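Long-range contacts in aminofutalosine deaminase (Helicobacter pylori, PDB 7LKK), which deaminates aminofutalosine in the menaquinone pathway, acting as a metal-dependent hydrolase of the amidohydrolase family with iron in its active site: residues Met203-Ile208 with Ile263-Asp268; Thr220-Ser225 with Glu257-Tyr262. One frame throughout, in Å; residues are numbered along the deposited sequence.

Interaction 1 (Met203-Ile208 with Ile263-Asp268)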
loop_
_atom_site.group_PDB
_atom_site.type_symbol
_atom_site.label_atom_id
_atom_site.label_comp_id
_atom_site.label_asym_id
_atom_site.label_seq_id
_atom_site.Cartn_x
_atom_site.Cartn_y
_atom_site.Cartn_z
ATOM N N MET A 203 -34.090 0.487 -19.240
ATOM C CA MET A 203 -34.125 0.320 -17.791
ATOM C C MET A 203 -33.330 1.419 -17.096
ATOM O O MET A 203 -33.767 1.956 -16.072
ATOM C CB MET A 203 -33.588 -1.060 -17.408
ATOM C CG MET A 203 -34.287 -2.207 -18.120
ATOM S SD MET A 203 -35.809 -2.693 -17.289
ATOM C CE MET A 203 -35.284 -4.172 -16.433
ATOM N N ALA A 204 -32.166 1.774 -17.645
ATOM C CA ALA A 204 -31.366 2.845 -17.059
ATOM C C ALA A 204 -32.081 4.185 -17.160
ATOM O O ALA A 204 -32.090 4.963 -16.200
ATOM C CB ALA A 204 -29.997 2.915 -17.736
ATOM N N LEU A 205 -32.688 4.470 -18.318
ATOM C CA LEU A 205 -33.450 5.706 -18.475
ATOM C C LEU A 205 -34.562 5.804 -17.440
ATOM O O LEU A 205 -34.854 6.892 -16.929
ATOM C CB LEU A 205 -34.028 5.791 -19.888
ATOM C CG LEU A 205 -33.031 5.918 -21.042
ATOM C CD1 LEU A 205 -33.742 5.758 -22.379
ATOM C CD2 LEU A 205 -32.305 7.250 -20.973
ATOM N N SER A 206 -35.197 4.675 -17.119
ATOM C CA SER A 206 -36.254 4.681 -16.113
ATOM C C SER A 206 -35.699 4.986 -14.728
ATOM O O SER A 206 -36.304 5.748 -13.966
ATOM C CB SER A 206 -36.988 3.340 -16.117
ATOM O OG SER A 206 -38.116 3.380 -15.262
ATOM N N VAL A 207 -34.548 4.400 -14.385
ATOM C CA VAL A 207 -33.928 4.693 -13.095
ATOM C C VAL A 207 -33.519 6.159 -13.025
ATOM O O VAL A 207 -33.734 6.831 -12.009
ATOM C CB VAL A 207 -32.728 3.759 -12.849
ATOM C CG1 VAL A 207 -32.028 4.125 -11.548
ATOM C CG2 VAL A 207 -33.176 2.302 -12.825
ATOM N N ILE A 208 -32.947 6.682 -14.113
ATOM C CA ILE A 208 -32.516 8.079 -14.138
ATOM C C ILE A 208 -33.715 9.006 -13.988
ATOM O O ILE A 208 -33.648 10.027 -13.293
ATOM C CB ILE A 208 -31.732 8.368 -15.432
ATOM C CG1 ILE A 208 -30.379 7.655 -15.406
ATOM C CG2 ILE A 208 -31.563 9.867 -15.645
ATOM C CD1 ILE A 208 -29.790 7.411 -16.780
ATOM N N ILE A 263 -22.988 7.924 -21.610
ATOM C CA ILE A 263 -22.768 9.165 -20.869
ATOM C C ILE A 263 -23.956 10.107 -21.027
ATOM O O ILE A 263 -24.417 10.716 -20.053
ATOM C CB ILE A 263 -21.461 9.837 -21.332
ATOM C CG1 ILE A 263 -20.248 8.991 -20.946
ATOM C CG2 ILE A 263 -21.350 11.253 -20.764
ATOM C CD1 ILE A 263 -18.993 9.352 -21.716
ATOM N N ASP A 264 -24.472 10.237 -22.252
ATOM C CA ASP A 264 -25.518 11.217 -22.527
ATOM C C ASP A 264 -26.795 10.959 -21.739
ATOM O O ASP A 264 -27.570 11.897 -21.524
ATOM C CB ASP A 264 -25.827 11.251 -24.024
ATOM C CG ASP A 264 -24.683 11.820 -24.841
ATOM O OD1 ASP A 264 -23.680 12.263 -24.239
ATOM O OD2 ASP A 264 -24.784 11.820 -26.087
ATOM N N MET A 265 -27.032 9.716 -21.303
ATOM C CA MET A 265 -28.199 9.433 -20.471
ATOM C C MET A 265 -28.209 10.276 -19.203
ATOM O O MET A 265 -29.282 10.624 -18.698
ATOM C CB MET A 265 -28.241 7.953 -20.095
ATOM C CG MET A 265 -28.598 7.006 -21.222
ATOM S SD MET A 265 -29.008 5.375 -20.569
ATOM C CE MET A 265 -27.541 5.033 -19.598
ATOM N N PHE A 266 -27.032 10.596 -18.666
ATOM C CA PHE A 266 -26.905 11.332 -17.418
ATOM C C PHE A 266 -26.762 12.834 -17.636
ATOM O O PHE A 266 -26.333 13.544 -16.721
ATOM C CB PHE A 266 -25.716 10.794 -16.617
ATOM C CG PHE A 266 -25.807 9.323 -16.316
ATOM C CD1 PHE A 266 -26.386 8.879 -15.138
ATOM C CD2 PHE A 266 -25.323 8.386 -17.213
ATOM C CE1 PHE A 266 -26.479 7.528 -14.860
ATOM C CE2 PHE A 266 -25.413 7.032 -16.942
ATOM C CZ PHE A 266 -25.989 6.603 -15.763
ATOM N N LYS A 267 -27.115 13.322 -18.823
ATOM C CA LYS A 267 -27.015 14.743 -19.130
ATOM C C LYS A 267 -27.789 15.577 -18.116
ATOM O O LYS A 267 -28.941 15.271 -17.791
ATOM C CB LYS A 267 -27.537 15.007 -20.545
ATOM C CG LYS A 267 -27.607 16.473 -20.926
ATOM C CD LYS A 267 -27.687 16.647 -22.432
ATOM C CE LYS A 267 -28.916 17.445 -22.835
ATOM N NZ LYS A 267 -30.120 16.576 -22.971
ATOM N N ASP A 268 -27.145 16.631 -17.619
ATOM C CA ASP A 268 -27.727 17.561 -16.651
ATOM C C ASP A 268 -28.244 16.828 -15.413
ATOM O O ASP A 268 -29.413 16.922 -15.037
ATOM C CB ASP A 268 -28.839 18.394 -17.297
ATOM C CG ASP A 268 -28.363 19.170 -18.510
ATOM O OD1 ASP A 268 -28.970 19.024 -19.590
ATOM O OD2 ASP A 268 -27.382 19.931 -18.384
#
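The apolar contacts centre on Met265, whose side chain reaches across to helix 201-213 and touches three of its residues in succession. Its CB lies 3.7 Å from CD1 of Ile208, its CG 3.7 Å from CD2 of Leu205, and beyond the bend at SD (chi3 -54°) its terminal CE comes within 3.7 Å of CB of Ala204. Leu205 and Ile208 both run roughly at right angles to the methionine, so that each presents a branch end to its flank. SD touches both Leu205 CD2 and Ala204 CB.

The second kind of contact is CH-pi. Ile208 CD1 stands over one face of the Phe266 ring, 4.0 Å from the ring centroid and 17° off the normal, displaced a little toward the rim. CG1 of Ile208 lies anti to the carbonyl carbon, and its methyl CD1 serves both Met265 and the ring.

Met265 and Phe266 occupy the two central positions of a type I turn from Asp264 to Lys267. Phe266 and Ile208 also touch Leu218 of strand 218-222. Packing of outer helices against one another and against the barrel strands is characteristic of the TIM-barrel fold of amidohydrolases.

Interaction 2 (Thr220-Ser225 with Glu257-Tyr262). With FE (Fe (III) ion), chain E; MCF ((8R)-3-(5-S-methyl-5-thio-beta-D-ribofuranosyl)-3,6,7,8-tetrahydroimidazo[4,5-d][1,3]diazepin-8-ol), chain J.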
loop_
_atom_site.group_PDB
_atom_site.type_symbol
_atom_site.label_atom_id
_atom_site.label_comp_id
_atom_site.label_asym_id
_atom_site.label_seq_id
_atom_site.Cartn_x
_atom_site.Cartn_y
_atom_site.Cartn_z
ATOM N N THR A 220 -22.682 5.425 -10.846
ATOM C CA THR A 220 -22.529 4.381 -11.849
ATOM C C THR A 220 -21.061 3.997 -11.962
ATOM O O THR A 220 -20.171 4.822 -11.730
ATOM C CB THR A 220 -23.076 4.831 -13.212
ATOM O OG1 THR A 220 -23.010 3.745 -14.145
ATOM C CG2 THR A 220 -22.289 6.018 -13.753
ATOM N N HIS A 221 -20.821 2.729 -12.292
ATOM C CA HIS A 221 -19.490 2.256 -12.650
ATOM C C HIS A 221 -19.268 2.505 -14.136
ATOM O O HIS A 221 -20.126 2.167 -14.958
ATOM C CB HIS A 221 -19.331 0.768 -12.332
ATOM C CG HIS A 221 -19.576 0.426 -10.896
ATOM N ND1 HIS A 221 -20.782 -0.063 -10.443
ATOM C CD2 HIS A 221 -18.770 0.503 -9.811
ATOM C CE1 HIS A 221 -20.708 -0.275 -9.141
ATOM N NE2 HIS A 221 -19.498 0.060 -8.733
ATOM N N PHE A 222 -18.126 3.096 -14.482
ATOM C CA PHE A 222 -17.885 3.516 -15.859
ATOM C C PHE A 222 -16.480 3.128 -16.290
ATOM O O PHE A 222 -15.503 3.541 -15.658
ATOM C CB PHE A 222 -18.092 5.027 -16.011
ATOM C CG PHE A 222 -18.077 5.493 -17.434
ATOM C CD1 PHE A 222 -18.994 4.995 -18.346
ATOM C CD2 PHE A 222 -17.144 6.421 -17.864
ATOM C CE1 PHE A 222 -18.980 5.415 -19.659
ATOM C CE2 PHE A 222 -17.127 6.846 -19.178
ATOM C CZ PHE A 222 -18.046 6.344 -20.076
ATOM N N LEU A 223 -16.393 2.350 -17.371
ATOM C CA LEU A 223 -15.141 2.017 -18.057
ATOM C C LEU A 223 -14.053 1.597 -17.066
ATOM O O LEU A 223 -12.967 2.179 -16.985
ATOM C CB LEU A 223 -14.690 3.181 -18.946
ATOM C CG LEU A 223 -15.710 3.537 -20.042
ATOM C CD1 LEU A 223 -15.146 4.530 -21.049
ATOM C CD2 LEU A 223 -16.202 2.286 -20.755
ATOM N N GLU A 224 -14.379 0.555 -16.307
ATOM C CA GLU A 224 -13.513 0.002 -15.279
ATOM C C GLU A 224 -12.511 -1.012 -15.821
ATOM O O GLU A 224 -11.554 -1.355 -15.120
ATOM C CB GLU A 224 -14.381 -0.644 -14.192
ATOM C CG GLU A 224 -13.652 -1.109 -12.953
ATOM C CD GLU A 224 -14.591 -1.723 -11.940
ATOM O OE1 GLU A 224 -15.801 -1.831 -12.238
ATOM O OE2 GLU A 224 -14.125 -2.090 -10.845
ATOM N N SER A 225 -12.691 -1.485 -17.052
ATOM C CA SER A 225 -11.838 -2.538 -17.578
ATOM C C SER A 225 -11.665 -2.360 -19.077
ATOM O O SER A 225 -12.446 -1.669 -19.737
ATOM C CB SER A 225 -12.411 -3.926 -17.281
ATOM O OG SER A 225 -13.652 -4.116 -17.943
ATOM N N GLU A 257 -24.320 1.869 -27.928
ATOM C CA GLU A 257 -23.440 2.055 -29.082
ATOM C C GLU A 257 -22.479 3.197 -28.777
ATOM O O GLU A 257 -22.730 4.356 -29.105
ATOM C CB GLU A 257 -24.246 2.316 -30.347
ATOM C CG GLU A 257 -23.430 2.176 -31.625
ATOM C CD GLU A 257 -22.823 0.792 -31.779
ATOM O OE1 GLU A 257 -23.572 -0.204 -31.695
ATOM O OE2 GLU A 257 -21.592 0.702 -31.979
ATOM N N GLY A 258 -21.365 2.859 -28.139
ATOM C CA GLY A 258 -20.338 3.824 -27.816
ATOM C C GLY A 258 -20.495 4.403 -26.419
ATOM O O GLY A 258 -21.568 4.384 -25.817
ATOM N N ALA A 259 -19.386 4.933 -25.905
ATOM C CA ALA A 259 -19.393 5.504 -24.562
ATOM C C ALA A 259 -20.315 6.714 -24.476
ATOM O O ALA A 259 -20.986 6.919 -23.457
ATOM C CB ALA A 259 -17.971 5.877 -24.144
ATOM N N ASN A 260 -20.367 7.525 -25.537
ATOM C CA ASN A 260 -21.188 8.732 -25.508
ATOM C C ASN A 260 -22.667 8.405 -25.361
ATOM O O ASN A 260 -23.405 9.154 -24.711
ATOM C CB ASN A 260 -20.948 9.560 -26.771
ATOM C CG ASN A 260 -19.623 10.294 -26.739
ATOM O OD1 ASN A 260 -18.862 10.174 -25.781
ATOM N ND2 ASN A 260 -19.338 11.053 -27.789
ATOM N N ASP A 261 -23.116 7.294 -25.949
ATOM C CA ASP A 261 -24.505 6.874 -25.790
ATOM C C ASP A 261 -24.843 6.645 -24.322
ATOM O O ASP A 261 -25.937 6.997 -23.864
ATOM C CB ASP A 261 -24.758 5.607 -26.606
ATOM C CG ASP A 261 -26.226 5.240 -26.681
ATOM O OD1 ASP A 261 -27.072 6.158 -26.688
ATOM O OD2 ASP A 261 -26.533 4.032 -26.738
ATOM N N TYR A 262 -23.910 6.064 -23.567
ATOM C CA TYR A 262 -24.136 5.837 -22.143
ATOM C C TYR A 262 -24.039 7.139 -21.357
ATOM O O TYR A 262 -24.903 7.438 -20.523
ATOM C CB TYR A 262 -23.134 4.813 -21.612
ATOM C CG TYR A 262 -23.433 4.335 -20.212
ATOM C CD1 TYR A 262 -24.408 3.374 -19.981
ATOM C CD2 TYR A 262 -22.745 4.848 -19.118
ATOM C CE1 TYR A 262 -24.688 2.933 -18.703
ATOM C CE2 TYR A 262 -23.019 4.413 -17.835
ATOM C CZ TYR A 262 -23.991 3.455 -17.633
ATOM O OH TYR A 262 -24.269 3.019 -16.358
HETATM FE FE FE E . -18.368 -0.417 -6.708
HETATM O O8 MCF J . -17.377 -1.469 -8.034
HETATM C C8 MCF J . -16.819 -2.715 -7.705
HETATM C C7 MCF J . -16.189 -3.413 -8.905
HETATM N N6 MCF J . -16.896 -3.085 -10.119
HETATM C C5 MCF J . -18.335 -3.211 -10.160
HETATM N N4 MCF J . -19.191 -3.636 -9.058
HETATM C C10 MCF J . -18.938 -4.081 -7.665
HETATM C C9 MCF J . -17.819 -3.643 -6.984
HETATM N N1 MCF J . -17.850 -4.184 -5.774
HETATM C C2 MCF J . -18.945 -4.931 -5.651
HETATM N N3 MCF J . -19.611 -4.856 -6.807
HETATM C C1S MCF J . -20.896 -5.582 -7.052
HETATM C C2S MCF J . -21.962 -4.737 -7.787
HETATM O O2S MCF J . -22.659 -3.966 -6.904
HETATM O O4S MCF J . -20.693 -6.575 -7.834
HETATM C C4S MCF J . -22.103 -6.849 -8.583
HETATM C C3S MCF J . -22.864 -5.810 -8.386
HETATM O O3S MCF J . -23.951 -6.167 -7.404
HETATM C C5S MCF J . -21.852 -7.049 -10.068
HETATM S S5S MCF J . -23.108 -8.169 -10.751
HETATM C C6S MCF J . -23.174 -7.962 -12.554
#
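Tyr262 and Thr220 meet tip to tip at the tightest point between strand 218-222 and helix 259-264. The phenol OH donates a hydrogen bond of 2.6 Å to Thr220 OG1, which lies at the edge of the tyrosine ring, in its plane. Thr220 holds OG1 anti to its backbone N (chi1 -175°), and the same hydroxyl is hydrogen-bonded to the carbonyl O of Val193, so a buried polar group is gripped from two sides. Beside this bond the rings of Phe222 and Tyr262 slide past each other in opposite directions, with Phe222 CD1 3.8 Å from Tyr262 CD2.

The strand belongs to the TIM barrel of the amidohydrolase family, and the barrel geometry divides its side chains: Thr220 points to the surrounding helix, whereas His221 points away from it into the active site. His221 NE2 binds the iron at 2.4 Å, alongside inhibitor O8, which lies 2.0 Å from the metal; His79 and His81 also bind it, and Asp328 belongs to the same site. Its ND1 is hydrogen-bonded to His194 O, which fixes the rotation of the imidazole, while inhibitor C5 lies over the centre of one ring face. Past the strand end, Glu224 extends its chain (chi2 180°) to accept a hydrogen bond of 2.7 Å from inhibitor N6 at OE1, with an N-H...O angle of 163°.

Packing is looser toward the start of the helix. Ala259 CB approaches the edge of Phe222 at CZ, 4.1 Å away, and the same CB is 4.4 Å from Leu223 CD1. Beyond them Gly258 takes the N-cap position, and exposed Glu257 lies on the solvent side, its backbone N making a weak hydrogen bond to Asp261 OD2.

Overall arrangement
Interactions 1 and 2 share helix 259-264: its first turn faces strand 218-222 in interaction 2, while the turn from Asp264 to Lys267 meets helix 201-213 in interaction 1. Their centres are 12 Å apart, and they touch directly where Ile263 CG1 packs 3.6 Å from Phe222 CZ and, more loosely, where Phe266 CZ lies 4.3 Å from Thr220 CG2. Along the chain, interaction 2 is nested within the loop closed by interaction 1. Of the two, interaction 2 holds residues that bind the iron and the inhibitor, His221 and Glu224; the side chain of Phe266 remains about 14 Å from either bound group and about 9 Å from that of His221, placing interaction 1 behind the barrel wall.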